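PDB 3W41: phosphoserine phosphatase RsbX from Bacillus subtilis, which dephosphorylates the phosphoserine of RsbS and thereby acts as a negative regulator of the general stress sigma factor sigma-B. Local coordinates for residues 20-25 with 187-192; 46-51 with 84-89; 6-11 with 33-38; 11-16 with 171-176. All coordinates share one frame; numbering follows the deposited sequence. Where two conformers were deposited one is given.

In the fold
From the N terminus, the turn after strand 2-6 meets the turn before strand 37-45, closing contact 3 over 21 intervening residues and joining the ends of the two antiparallel sheets. Strand 10-17 then waits for helix 173-184, which packs on it in contact 4. The loop 20-25 waits longer still, until 187-192 returns beside the magnesium ion in contact 1. Contact 2, between 46-51 and 84-89, is nested within the loops closed by contacts 1 and 4 and follows contact 3 in series. Contacts 1, 3 and 4 cross one another along the chain. Contact 1 touches contact 2 through Ile24 and contact 4 through Gln16; contacts 3 and 4 share Gln11.

Contact 1: residues 20-25 with 187-192; sequences EGKSIC and RKDDLT. With MG (magnesium ion), chain B.
Two consecutive aspartates have different tasks here: Asp190 is salt-bridged to Lys22 across the contact, while Asp189 binds the magnesium ion. Asp189, with CG anti to its backbone N (chi1 -173°), turns to the metal and holds it through OD2 at 2.1 Å. Asp190 swings CG beside the backbone N instead (chi1 -58°) and faces the loop 20-25. Lys22 NZ lies 2.8 Å from Asp190 OD2 and meets it from above the carboxylate, 42° out of its plane. The lysine chain is fully extended and crosses the aspartate at about a right angle, with CD 3.4 Å from Asp190 OD1. That OD1 also accepts from Lys19 N and OD2 from Gly26 N, so the carboxylate pins both flanks of the loop. Cys25 SG packs 3.9 Å from Asp190 CG. Water 2 links the two tasks, accepting from Lys22 NZ and donating to Asp189 OD1 at 2.8 Å. Lys22 is thus tied to the metal ligand through this water; NZ itself stays 4.4 Å from Asp189 OD1, beyond a salt bridge. Three waters, Asp44 and Asp156 complete six ligands around the magnesium ion, an acidic metal site of the kind found in PPM phosphatases. At the other end, water 1 joins Glu20 N to Arg187 O and lies above one face of the Arg187 guanidinium, offset toward its rim. While Arg187 NH1 bonds to Thr184 O, Leu191 pairs by backbone with Leu17 of strand 10-17, Thr192 OG1 meets Gln16 and Asp27, and Ile24 leans on Ser50 and Asn53 of helix 49-65.

Contact 2: residues 46-51 with 84-89; sequences LGSGSL and NKRGAT
Arg86 lays its guanidinium against segment 46-51, and NH1 serves two carbonyls there. The stronger bond goes to Ser48 O at 2.8 Å, in the carbonyl plane on a lone pair, with an N-H...O angle of 160°. The second, to Leu46 O at 3.3 Å, is weak. A bend at chi2 (-86°) folds the arginine chain back so that its CB, CG and CD also pass close to Leu46 O. One face of the guanidinium is covered by Leu51, whose CB stands over its centre 3.4 Å from Arg86 CZ. Gly47 CA comes within 3.4 Å of Arg86 NH1. Backbone groups are met as well. Leu46 N gives a nearly straight bond to Gly87 O (2.9 Å), Gly87 N bonds to Ser55 OG, and water 6 accepts from Arg86 N while donating to Leu51 O. Leu46 CD1 rests on Ala88 CA at 3.7 Å. Arg86, just ahead of strand 88-96, thus binds the carbonyls of the glycine-rich loop between strand 37-45, which carries the magnesium ligand Asp44, and helix 49-65, an arrangement consistent with the strand-turn-helix of SpoIIE-like PPM phosphatases.

Contact 3: residues 6-11 with 33-38; sequences ENEHIQ and ADDKEL
Asn7 holds CG between its backbone N and carbonyl carbon (chi1 71°), which puts its amide between its own turn and the facing one and brings ND2 2.9 Å from Asp34 O. The small chi2 (8°) leaves OD1 turned back, where it accepts from His9 N at 2.8 Å and, weakly, from Ile10 N. This is an Asx turn; Asp34 makes another in its own segment, OD1 taking both Lys36 N and Glu37 N. Each turn is closed by a backbone bond, Asn7 N to Ile10 O and Asp34 N to Glu37 O, so two similar hairpin turns stand side by side at the ends of the two sheets. His9 brings CD2 within 3.2 Å of Asp35 O, and its ring lies nearly parallel to that of Phe97. Farther along the strands, toward the core, Ile10 CD1 meets Leu38 CD2 at 3.8 Å in one of the two leucine conformers, beside Phe151. Water 7 accepts from Asn7 ND2 and donates to Asp35 OD1, while water 8 donates to both Asp35 OD1 and Glu8 OE1. Those two carboxylate oxygens are 4.2 Å apart, and the shared water probably eases their repulsion; the polar side of the join is bridged by two ordered waters, next to an apolar contact of Ile10 with Leu38 and Ala33.

Contact 4: residues 11-16 with 171-176; sequences QTLVYQ and QSVEEI
Val173 is set against two flat peptide groups of the strand, at Gln11 and at Thr12. Its CG2 lies over the face of the Thr12-Leu13 peptide, 4.1 Å from Thr12 C and almost directly above it, while CG1 approaches Gln11 O at 3.6 Å. The side-chain amide of Gln11 meets the helix start only through solvent: NE2 donates to water 9 at 2.9 Å, which also accepts from Val173 N at 2.8 Å. That water occupies the place of an acceptor for one of the first NH groups of helix 173-184. Ser172 is the N-cap, its OG accepting from Glu175 N at 3.2 Å with an N-H...O angle of 166°. The helix thus begins directly on the outer face of the sheet that contains strands 10-17 and 191-198, part of the PPM fold in which helices flank two antiparallel sheets. Leu13 completes the apolar contact. Its CB lies 3.8 Å from Val173 CG2, and with CG anti to the backbone N (chi1 -175°) the chain runs on beside the first helical turn, bringing CD1 within 3.9 Å of Val173 O. Leu195 of the neighbouring strand supports both Val173 and Ile176, and Gln171 O accepts from Gln197 NE2.

Contact 1: residues 20-25 with 187-192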
loop_
_atom_site.group_PDB
_atom_site.type_symbol
_atom_site.label_atom_id
_atom_site.label_comp_id
_atom_site.label_asym_id
_atom_site.label_seq_id
_atom_site.Cartn_x
_atom_site.Cartn_y
_atom_site.Cartn_z
ATOM N N GLU A 20 -6.717 -9.890 -16.200
ATOM C CA GLU A 20 -7.086 -11.187 -16.783
ATOM C C GLU A 20 -6.262 -11.502 -18.055
ATOM O O GLU A 20 -6.103 -10.639 -18.928
ATOM C CB GLU A 20 -8.586 -11.208 -17.099
ATOM C CG GLU A 20 -9.120 -12.602 -17.435
ATOM C CD GLU A 20 -10.539 -12.599 -18.011
ATOM O OE1 GLU A 20 -11.419 -11.879 -17.492
ATOM O OE2 GLU A 20 -10.758 -13.330 -18.983
ATOM N N GLY A 21 -5.725 -12.712 -18.112
ATOM C CA GLY A 21 -4.921 -13.148 -19.241
ATOM C C GLY A 21 -3.456 -12.739 -19.182
ATOM O O GLY A 21 -2.690 -13.107 -20.064
ATOM N N LYS A 22 -3.067 -11.992 -18.144
ATOM C CA LYS A 22 -1.681 -11.493 -17.974
ATOM C C LYS A 22 -0.957 -12.414 -16.980
ATOM O O LYS A 22 -1.386 -12.550 -15.831
ATOM C CB LYS A 22 -1.758 -10.046 -17.452
ATOM C CG LYS A 22 -0.463 -9.209 -17.460
ATOM C CD LYS A 22 -0.705 -7.811 -16.846
ATOM C CE LYS A 22 0.602 -7.017 -16.756
ATOM N NZ LYS A 22 0.418 -5.668 -16.133
ATOM N N SER A 23 0.136 -13.052 -17.400
ATOM C CA SER A 23 0.855 -13.951 -16.495
ATOM C C SER A 23 1.775 -13.230 -15.511
ATOM O O SER A 23 1.965 -13.713 -14.387
ATOM C CB SER A 23 1.665 -15.026 -17.243
ATOM O OG SER A 23 2.477 -14.440 -18.221
ATOM N N ILE A 24 2.354 -12.111 -15.941
ATOM C CA ILE A 24 3.366 -11.422 -15.130
ATOM C C ILE A 24 2.739 -10.202 -14.490
ATOM O O ILE A 24 2.422 -9.217 -15.183
ATOM C CB ILE A 24 4.575 -10.936 -15.948
ATOM C CG1 ILE A 24 5.191 -12.093 -16.751
ATOM C CG2 ILE A 24 5.619 -10.293 -15.013
ATOM C CD1 ILE A 24 6.200 -11.628 -17.804
ATOM N N CYS A 25 2.602 -10.246 -13.174
ATOM C CA CYS A 25 2.044 -9.107 -12.443
ATOM C C CYS A 25 3.082 -7.975 -12.362
ATOM O O CYS A 25 4.226 -8.232 -12.039
ATOM C CB CYS A 25 1.651 -9.544 -11.045
ATOM S SG CYS A 25 0.689 -8.313 -10.128
ATOM N N ARG A 187 -11.781 -4.790 -13.212
ATOM C CA ARG A 187 -10.431 -4.256 -13.408
ATOM C C ARG A 187 -9.964 -4.416 -14.864
ATOM O O ARG A 187 -10.381 -5.346 -15.564
ATOM C CB ARG A 187 -9.451 -4.943 -12.457
ATOM C CG ARG A 187 -9.098 -6.345 -12.875
ATOM C CD ARG A 187 -8.409 -7.153 -11.777
ATOM N NE ARG A 187 -8.060 -8.467 -12.297
ATOM C CZ ARG A 187 -8.926 -9.461 -12.488
ATOM N NH1 ARG A 187 -10.212 -9.314 -12.155
ATOM N NH2 ARG A 187 -8.500 -10.608 -12.998
ATOM N N LYS A 188 -9.109 -3.489 -15.301
ATOM C CA LYS A 188 -8.481 -3.490 -16.623
ATOM C C LYS A 188 -6.948 -3.427 -16.463
ATOM O O LYS A 188 -6.190 -3.074 -17.382
ATOM C CB LYS A 188 -8.991 -2.308 -17.448
ATOM C CG LYS A 188 -10.477 -2.427 -17.794
ATOM C CD LYS A 188 -10.982 -1.314 -18.712
ATOM C CE LYS A 188 -10.356 -1.366 -20.118
ATOM N NZ LYS A 188 -9.191 -0.427 -20.273
ATOM N N ASP A 189 -6.505 -3.833 -15.285
ATOM C CA ASP A 189 -5.103 -3.725 -14.879
ATOM C C ASP A 189 -4.896 -4.696 -13.736
ATOM O O ASP A 189 -5.865 -5.186 -13.148
ATOM C CB ASP A 189 -4.839 -2.286 -14.425
ATOM C CG ASP A 189 -3.369 -1.996 -14.131
ATOM O OD1 ASP A 189 -2.474 -2.725 -14.590
ATOM O OD2 ASP A 189 -3.146 -0.989 -13.432
ATOM N N ASP A 190 -3.643 -4.987 -13.420
ATOM C CA ASP A 190 -3.310 -5.612 -12.155
ATOM C C ASP A 190 -3.879 -4.794 -11.000
ATOM O O ASP A 190 -3.967 -3.562 -11.053
ATOM C CB ASP A 190 -1.806 -5.643 -11.959
ATOM C CG ASP A 190 -1.101 -6.368 -13.055
ATOM O OD1 ASP A 190 -1.620 -7.374 -13.579
ATOM O OD2 ASP A 190 0.011 -5.951 -13.397
ATOM N N LEU A 191 -4.271 -5.486 -9.946
ATOM C CA LEU A 191 -4.936 -4.841 -8.832
ATOM C C LEU A 191 -4.361 -5.436 -7.561
ATOM O O LEU A 191 -4.342 -6.664 -7.406
ATOM C CB LEU A 191 -6.444 -5.145 -8.929
ATOM C CG LEU A 191 -7.454 -4.539 -7.963
ATOM C CD1 LEU A 191 -8.828 -4.597 -8.595
ATOM C CD2 LEU A 191 -7.431 -5.247 -6.629
ATOM N N THR A 192 -3.860 -4.578 -6.677
ATOM C CA THR A 192 -3.341 -5.009 -5.374
ATOM C C THR A 192 -3.878 -4.092 -4.298
ATOM O O THR A 192 -3.901 -2.874 -4.484
ATOM C CB THR A 192 -1.819 -4.910 -5.349
ATOM O OG1 THR A 192 -1.288 -5.686 -6.422
ATOM C CG2 THR A 192 -1.227 -5.359 -4.044
HETATM MG MG MG B . -1.431 -0.281 -12.352
HETATM O O HOH W 1 -8.766 -7.970 -16.006
HETATM O O HOH W 2 -1.861 -3.922 -16.997
HETATM O O HOH W 3 -0.299 -1.572 -13.561
HETATM O O HOH W 4 -1.842 -1.808 -10.977
HETATM O O HOH W 5 -1.082 1.171 -13.803
#

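Contact 2: residues 46-51 with 84-89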
loop_
_atom_site.group_PDB
_atom_site.type_symbol
_atom_site.label_atom_id
_atom_site.label_comp_id
_atom_site.label_asym_id
_atom_site.label_seq_id
_atom_site.Cartn_x
_atom_site.Cartn_y
_atom_site.Cartn_z
ATOM N N LEU A 46 6.392 0.635 -13.812
ATOM C CA LEU A 46 6.047 1.273 -15.091
ATOM C C LEU A 46 6.285 0.326 -16.223
ATOM O O LEU A 46 7.048 -0.613 -16.124
ATOM C CB LEU A 46 6.825 2.578 -15.313
ATOM C CG LEU A 46 6.112 3.810 -14.767
ATOM C CD1 LEU A 46 6.101 3.877 -13.241
ATOM C CD2 LEU A 46 6.680 5.101 -15.358
ATOM N N GLY A 47 5.566 0.590 -17.307
ATOM C CA GLY A 47 5.600 -0.269 -18.472
ATOM C C GLY A 47 4.909 -1.576 -18.245
ATOM O O GLY A 47 4.029 -1.697 -17.420
ATOM N N SER A 48 5.352 -2.576 -19.010
ATOM C CA SER A 48 4.752 -3.906 -19.058
ATOM C C SER A 48 5.749 -5.048 -18.815
ATOM O O SER A 48 6.972 -4.853 -18.811
ATOM C CB SER A 48 4.093 -4.123 -20.433
ATOM O OG SER A 48 5.049 -4.006 -21.486
ATOM N N GLY A 49 5.218 -6.241 -18.683
ATOM C CA GLY A 49 6.007 -7.471 -18.677
ATOM C C GLY A 49 7.006 -7.600 -17.549
ATOM O O GLY A 49 6.807 -7.075 -16.442
ATOM N N SER A 50 8.114 -8.274 -17.821
ATOM C CA SER A 50 9.112 -8.577 -16.808
ATOM C C SER A 50 9.778 -7.324 -16.260
ATOM O O SER A 50 10.159 -7.286 -15.086
ATOM C CB SER A 50 10.175 -9.525 -17.366
ATOM O OG SER A 50 9.546 -10.671 -17.874
ATOM N N LEU A 51 9.920 -6.304 -17.095
ATOM C CA LEU A 51 10.627 -5.113 -16.678
ATOM C C LEU A 51 9.785 -4.312 -15.667
ATOM O O LEU A 51 10.340 -3.731 -14.734
ATOM C CB LEU A 51 11.064 -4.298 -17.899
ATOM C CG LEU A 51 12.201 -5.012 -18.682
ATOM C CD1 LEU A 51 12.581 -4.270 -19.950
ATOM C CD2 LEU A 51 13.455 -5.255 -17.847
ATOM N N ASN A 84 18.214 3.301 -14.231
ATOM C CA ASN A 84 18.358 2.256 -15.268
ATOM C C ASN A 84 17.283 1.159 -15.252
ATOM O O ASN A 84 17.466 0.100 -15.844
ATOM C CB ASN A 84 19.768 1.618 -15.262
ATOM C CG ASN A 84 20.876 2.654 -15.292
ATOM O OD1 ASN A 84 21.760 2.651 -14.433
ATOM N ND2 ASN A 84 20.813 3.567 -16.260
ATOM N N LYS A 85 16.184 1.410 -14.544
ATOM C CA LYS A 85 15.040 0.501 -14.524
ATOM C C LYS A 85 13.831 1.271 -15.046
ATOM O O LYS A 85 13.885 2.467 -15.285
ATOM C CB LYS A 85 14.755 -0.004 -13.093
ATOM C CG LYS A 85 15.833 -0.904 -12.481
ATOM C CD LYS A 85 15.266 -1.646 -11.256
ATOM C CE LYS A 85 16.247 -2.645 -10.669
ATOM N NZ LYS A 85 17.507 -2.006 -10.140
ATOM N N ARG A 86 12.721 0.569 -15.218
ATOM C CA ARG A 86 11.481 1.204 -15.616
ATOM C C ARG A 86 10.986 2.272 -14.645
ATOM O O ARG A 86 10.395 3.252 -15.056
ATOM C CB ARG A 86 10.386 0.134 -15.779
ATOM C CG ARG A 86 10.593 -0.792 -16.982
ATOM C CD ARG A 86 9.998 -0.172 -18.213
ATOM N NE ARG A 86 9.992 -1.069 -19.378
ATOM C CZ ARG A 86 9.151 -2.091 -19.559
ATOM N NH1 ARG A 86 8.224 -2.388 -18.649
ATOM N NH2 ARG A 86 9.239 -2.826 -20.660
ATOM N N GLY A 87 11.190 2.035 -13.353
ATOM C CA GLY A 87 10.594 2.913 -12.356
ATOM C C GLY A 87 9.316 2.322 -11.823
ATOM O O GLY A 87 8.847 1.308 -12.324
ATOM N N ALA A 88 8.777 2.943 -10.783
ATOM C CA ALA A 88 7.543 2.432 -10.168
ATOM C C ALA A 88 6.879 3.519 -9.384
ATOM O O ALA A 88 7.556 4.442 -8.927
ATOM C CB ALA A 88 7.804 1.257 -9.237
ATOM N N THR A 89 5.552 3.449 -9.254
ATOM C CA THR A 89 4.879 4.227 -8.246
ATOM C C THR A 89 4.834 3.369 -6.976
ATOM O O THR A 89 4.828 2.139 -7.059
ATOM C CB THR A 89 3.465 4.657 -8.700
ATOM O OG1 THR A 89 2.678 3.492 -8.987
ATOM C CG2 THR A 89 3.579 5.557 -9.962
HETATM O O HOH W 6 12.589 -2.299 -14.537
#

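Contact 3: residues 6-11 with 33-38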
loop_
_atom_site.group_PDB
_atom_site.type_symbol
_atom_site.label_atom_id
_atom_site.label_comp_id
_atom_site.label_asym_id
_atom_site.label_seq_id
_atom_site.Cartn_x
_atom_site.Cartn_y
_atom_site.Cartn_z
ATOM N N GLU A 6 -3.312 -11.916 11.427
ATOM C CA GLU A 6 -3.854 -11.238 12.607
ATOM C C GLU A 6 -2.903 -11.372 13.769
ATOM O O GLU A 6 -2.301 -12.446 13.987
ATOM C CB GLU A 6 -5.202 -11.840 13.002
ATOM C CG GLU A 6 -5.873 -11.115 14.162
ATOM C CD GLU A 6 -7.266 -11.606 14.459
ATOM O OE1 GLU A 6 -7.774 -12.479 13.719
ATOM O OE2 GLU A 6 -7.849 -11.102 15.445
ATOM N N ASN A 7 -2.760 -10.310 14.542
ATOM C CA ASN A 7 -2.094 -10.417 15.828
ATOM C C ASN A 7 -2.899 -9.595 16.833
ATOM O O ASN A 7 -4.076 -9.282 16.572
ATOM C CB ASN A 7 -0.584 -10.073 15.748
ATOM C CG ASN A 7 -0.300 -8.590 15.520
ATOM O OD1 ASN A 7 -1.198 -7.758 15.563
ATOM N ND2 ASN A 7 0.972 -8.248 15.293
ATOM N N GLU A 8 -2.321 -9.279 17.978
ATOM C CA GLU A 8 -3.065 -8.534 18.999
ATOM C C GLU A 8 -3.439 -7.100 18.614
ATOM O O GLU A 8 -4.347 -6.509 19.231
ATOM C CB GLU A 8 -2.298 -8.523 20.330
ATOM C CG GLU A 8 -2.145 -9.918 20.958
ATOM C CD GLU A 8 -0.965 -10.000 21.895
ATOM O OE1 GLU A 8 0.183 -9.825 21.434
ATOM O OE2 GLU A 8 -1.170 -10.228 23.103
ATOM N N HIS A 9 -2.763 -6.543 17.611
ATOM C CA HIS A 9 -2.836 -5.111 17.316
ATOM C C HIS A 9 -3.440 -4.803 15.974
ATOM O O HIS A 9 -3.825 -3.638 15.732
ATOM C CB HIS A 9 -1.447 -4.473 17.393
ATOM C CG HIS A 9 -0.804 -4.694 18.713
ATOM N ND1 HIS A 9 -1.195 -4.019 19.850
ATOM C CD2 HIS A 9 0.141 -5.586 19.099
ATOM C CE1 HIS A 9 -0.477 -4.454 20.873
ATOM N NE2 HIS A 9 0.337 -5.404 20.443
ATOM N N ILE A 10 -3.495 -5.793 15.083
ATOM C CA ILE A 10 -3.963 -5.526 13.721
ATOM C C ILE A 10 -4.488 -6.796 13.094
ATOM O O ILE A 10 -4.007 -7.901 13.401
ATOM C CB ILE A 10 -2.824 -4.921 12.849
ATOM C CG1 ILE A 10 -3.415 -4.258 11.599
ATOM C CG2 ILE A 10 -1.746 -5.978 12.519
ATOM C CD1 ILE A 10 -2.412 -3.523 10.762
ATOM N N GLN A 11 -5.471 -6.660 12.225
ATOM C CA GLN A 11 -5.896 -7.724 11.317
ATOM C C GLN A 11 -5.688 -7.177 9.920
ATOM O O GLN A 11 -6.048 -6.038 9.640
ATOM C CB GLN A 11 -7.368 -8.111 11.508
ATOM C CG GLN A 11 -7.819 -8.302 12.938
ATOM C CD GLN A 11 -8.361 -7.004 13.550
ATOM O OE1 GLN A 11 -7.769 -6.416 14.453
ATOM N NE2 GLN A 11 -9.501 -6.560 13.038
ATOM N N ALA A 33 4.319 -7.897 10.033
ATOM C CA ALA A 33 3.785 -7.406 11.296
ATOM C C ALA A 33 4.436 -8.233 12.397
ATOM O O ALA A 33 4.628 -9.439 12.238
ATOM C CB ALA A 33 2.276 -7.563 11.330
ATOM N N ASP A 34 4.836 -7.581 13.479
ATOM C CA ASP A 34 5.197 -8.317 14.699
ATOM C C ASP A 34 4.434 -7.660 15.831
ATOM O O ASP A 34 3.497 -6.903 15.578
ATOM C CB ASP A 34 6.718 -8.406 14.958
ATOM C CG ASP A 34 7.383 -7.050 15.143
ATOM O OD1 ASP A 34 6.698 -6.064 15.504
ATOM O OD2 ASP A 34 8.621 -6.971 14.981
ATOM N N ASP A 35 4.808 -7.945 17.073
ATOM C CA ASP A 35 3.994 -7.474 18.185
ATOM C C ASP A 35 4.129 -5.986 18.453
ATOM O O ASP A 35 3.333 -5.400 19.196
ATOM C CB ASP A 35 4.336 -8.260 19.458
ATOM C CG ASP A 35 4.149 -9.756 19.289
ATOM O OD1 ASP A 35 3.248 -10.203 18.550
ATOM O OD2 ASP A 35 4.901 -10.512 19.940
ATOM N N LYS A 36 5.162 -5.390 17.871
ATOM C CA LYS A 36 5.479 -3.992 18.093
ATOM C C LYS A 36 5.147 -3.061 16.915
ATOM O O LYS A 36 4.809 -1.888 17.117
ATOM C CB LYS A 36 6.963 -3.845 18.468
ATOM C CG LYS A 36 7.322 -4.475 19.820
ATOM C CD LYS A 36 6.407 -4.023 20.938
ATOM C CE LYS A 36 6.621 -4.855 22.191
ATOM N NZ LYS A 36 5.528 -4.604 23.192
ATOM N N GLU A 37 5.271 -3.584 15.701
ATOM C CA GLU A 37 5.126 -2.732 14.529
ATOM C C GLU A 37 4.723 -3.451 13.273
ATOM O O GLU A 37 4.783 -4.669 13.173
ATOM C CB GLU A 37 6.412 -1.954 14.279
ATOM C CG GLU A 37 7.651 -2.760 14.171
ATOM C CD GLU A 37 8.882 -1.867 14.272
ATOM O OE1 GLU A 37 8.890 -0.795 13.621
ATOM O OE2 GLU A 37 9.830 -2.237 15.011
ATOM N N LEU A 38 4.301 -2.643 12.317
ATOM C CA LEU A 38 3.919 -3.085 10.977
ATOM C C LEU A 38 4.785 -2.319 9.985
ATOM O O LEU A 38 4.948 -1.097 10.144
ATOM C CB LEU A 38 2.447 -2.743 10.659
ATOM C CG LEU A 38 1.992 -2.874 9.189
ATOM C CD1 LEU A 38 1.970 -4.336 8.782
ATOM C CD2 LEU A 38 0.611 -2.227 8.924
HETATM O O HOH W 7 2.840 -10.493 15.918
HETATM O O HOH W 8 0.499 -9.386 18.835
#

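Contact 4: residues 11-16 with 171-176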
loop_
_atom_site.group_PDB
_atom_site.type_symbol
_atom_site.label_atom_id
_atom_site.label_comp_id
_atom_site.label_asym_id
_atom_site.label_seq_id
_atom_site.Cartn_x
_atom_site.Cartn_y
_atom_site.Cartn_z
ATOM N N GLN A 11 -5.471 -6.660 12.225
ATOM C CA GLN A 11 -5.896 -7.724 11.317
ATOM C C GLN A 11 -5.688 -7.177 9.920
ATOM O O GLN A 11 -6.048 -6.038 9.640
ATOM C CB GLN A 11 -7.368 -8.111 11.508
ATOM C CG GLN A 11 -7.819 -8.302 12.938
ATOM C CD GLN A 11 -8.361 -7.004 13.550
ATOM O OE1 GLN A 11 -7.769 -6.416 14.453
ATOM N NE2 GLN A 11 -9.501 -6.560 13.038
ATOM N N THR A 12 -5.054 -7.967 9.067
ATOM C CA THR A 12 -4.756 -7.528 7.686
ATOM C C THR A 12 -5.242 -8.513 6.651
ATOM O O THR A 12 -5.414 -9.705 6.916
ATOM C CB THR A 12 -3.267 -7.283 7.439
ATOM O OG1 THR A 12 -2.547 -8.501 7.685
ATOM C CG2 THR A 12 -2.708 -6.149 8.286
ATOM N N LEU A 13 -5.492 -7.991 5.453
ATOM C CA LEU A 13 -5.821 -8.813 4.317
ATOM C C LEU A 13 -5.111 -8.198 3.108
ATOM O O LEU A 13 -5.265 -7.000 2.830
ATOM C CB LEU A 13 -7.329 -8.809 4.100
ATOM C CG LEU A 13 -7.953 -9.700 3.021
ATOM C CD1 LEU A 13 -9.393 -10.054 3.372
ATOM C CD2 LEU A 13 -7.931 -8.986 1.676
ATOM N N VAL A 14 -4.345 -9.010 2.395
ATOM C CA VAL A 14 -3.718 -8.599 1.132
ATOM C C VAL A 14 -4.443 -9.317 0.008
ATOM O O VAL A 14 -4.668 -10.527 0.083
ATOM C CB VAL A 14 -2.228 -8.945 1.091
ATOM C CG1 VAL A 14 -1.619 -8.500 -0.235
ATOM C CG2 VAL A 14 -1.475 -8.339 2.260
ATOM N N TYR A 15 -4.805 -8.590 -1.038
ATOM C CA TYR A 15 -5.445 -9.153 -2.206
ATOM C C TYR A 15 -4.683 -8.726 -3.440
ATOM O O TYR A 15 -4.337 -7.530 -3.599
ATOM C CB TYR A 15 -6.870 -8.627 -2.285
ATOM C CG TYR A 15 -7.771 -9.291 -3.312
ATOM C CD1 TYR A 15 -8.234 -10.585 -3.119
ATOM C CD2 TYR A 15 -8.185 -8.615 -4.457
ATOM C CE1 TYR A 15 -9.078 -11.204 -4.045
ATOM C CE2 TYR A 15 -9.041 -9.219 -5.393
ATOM C CZ TYR A 15 -9.478 -10.517 -5.175
ATOM O OH TYR A 15 -10.313 -11.148 -6.075
ATOM N N GLN A 16 -4.416 -9.680 -4.327
ATOM C CA GLN A 16 -3.750 -9.318 -5.568
ATOM C C GLN A 16 -4.285 -10.168 -6.682
ATOM O O GLN A 16 -4.375 -11.384 -6.543
ATOM C CB GLN A 16 -2.235 -9.485 -5.461
ATOM C CG GLN A 16 -1.512 -9.040 -6.737
ATOM C CD GLN A 16 -0.030 -9.101 -6.569
ATOM O OE1 GLN A 16 0.569 -10.168 -6.735
ATOM N NE2 GLN A 16 0.592 -7.957 -6.270
ATOM N N GLN A 171 -17.002 -3.858 8.926
ATOM C CA GLN A 171 -16.568 -4.044 10.305
ATOM C C GLN A 171 -15.405 -5.010 10.504
ATOM O O GLN A 171 -15.009 -5.282 11.636
ATOM C CB GLN A 171 -17.768 -4.467 11.147
ATOM C CG GLN A 171 -18.895 -3.438 11.104
ATOM C CD GLN A 171 -18.489 -2.115 11.710
ATOM O OE1 GLN A 171 -18.118 -2.054 12.890
ATOM N NE2 GLN A 171 -18.523 -1.046 10.900
ATOM N N SER A 172 -14.873 -5.556 9.409
ATOM C CA SER A 172 -13.698 -6.409 9.462
ATOM C C SER A 172 -13.045 -6.292 8.095
ATOM O O SER A 172 -13.690 -5.846 7.127
ATOM C CB SER A 172 -14.094 -7.855 9.740
ATOM O OG SER A 172 -14.898 -8.370 8.681
ATOM N N VAL A 173 -11.779 -6.683 8.018
ATOM C CA VAL A 173 -11.119 -6.663 6.705
ATOM C C VAL A 173 -11.811 -7.594 5.696
ATOM O O VAL A 173 -11.877 -7.285 4.519
ATOM C CB VAL A 173 -9.599 -6.880 6.784
ATOM C CG1 VAL A 173 -8.966 -5.757 7.604
ATOM C CG2 VAL A 173 -9.242 -8.227 7.382
ATOM N N GLU A 174 -12.355 -8.712 6.168
ATOM C CA GLU A 174 -13.087 -9.618 5.277
ATOM C C GLU A 174 -14.332 -8.961 4.691
ATOM O O GLU A 174 -14.557 -9.056 3.487
ATOM C CB GLU A 174 -13.454 -10.937 5.989
ATOM C CG GLU A 174 -14.243 -11.933 5.079
ATOM C CD GLU A 174 -14.139 -13.396 5.519
ATOM O OE1 GLU A 174 -13.148 -13.796 6.191
ATOM O OE2 GLU A 174 -15.048 -14.168 5.152
ATOM N N GLU A 175 -15.128 -8.290 5.530
ATOM C CA GLU A 175 -16.326 -7.592 5.061
ATOM C C GLU A 175 -15.948 -6.514 4.049
ATOM O O GLU A 175 -16.598 -6.360 3.023
ATOM C CB GLU A 175 -17.141 -6.969 6.214
ATOM C CG GLU A 175 -18.441 -6.329 5.711
ATOM C CD GLU A 175 -19.305 -5.607 6.756
ATOM O OE1 GLU A 175 -18.904 -5.471 7.932
ATOM O OE2 GLU A 175 -20.415 -5.155 6.378
ATOM N N ILE A 176 -14.888 -5.768 4.334
ATOM C CA ILE A 176 -14.487 -4.715 3.418
ATOM C C ILE A 176 -14.037 -5.319 2.080
ATOM O O ILE A 176 -14.459 -4.861 1.015
ATOM C CB ILE A 176 -13.378 -3.821 4.010
ATOM C CG1 ILE A 176 -13.881 -3.120 5.277
ATOM C CG2 ILE A 176 -12.930 -2.788 2.971
ATOM C CD1 ILE A 176 -12.772 -2.492 6.119
HETATM O O HOH W 9 -10.576 -7.367 10.418
#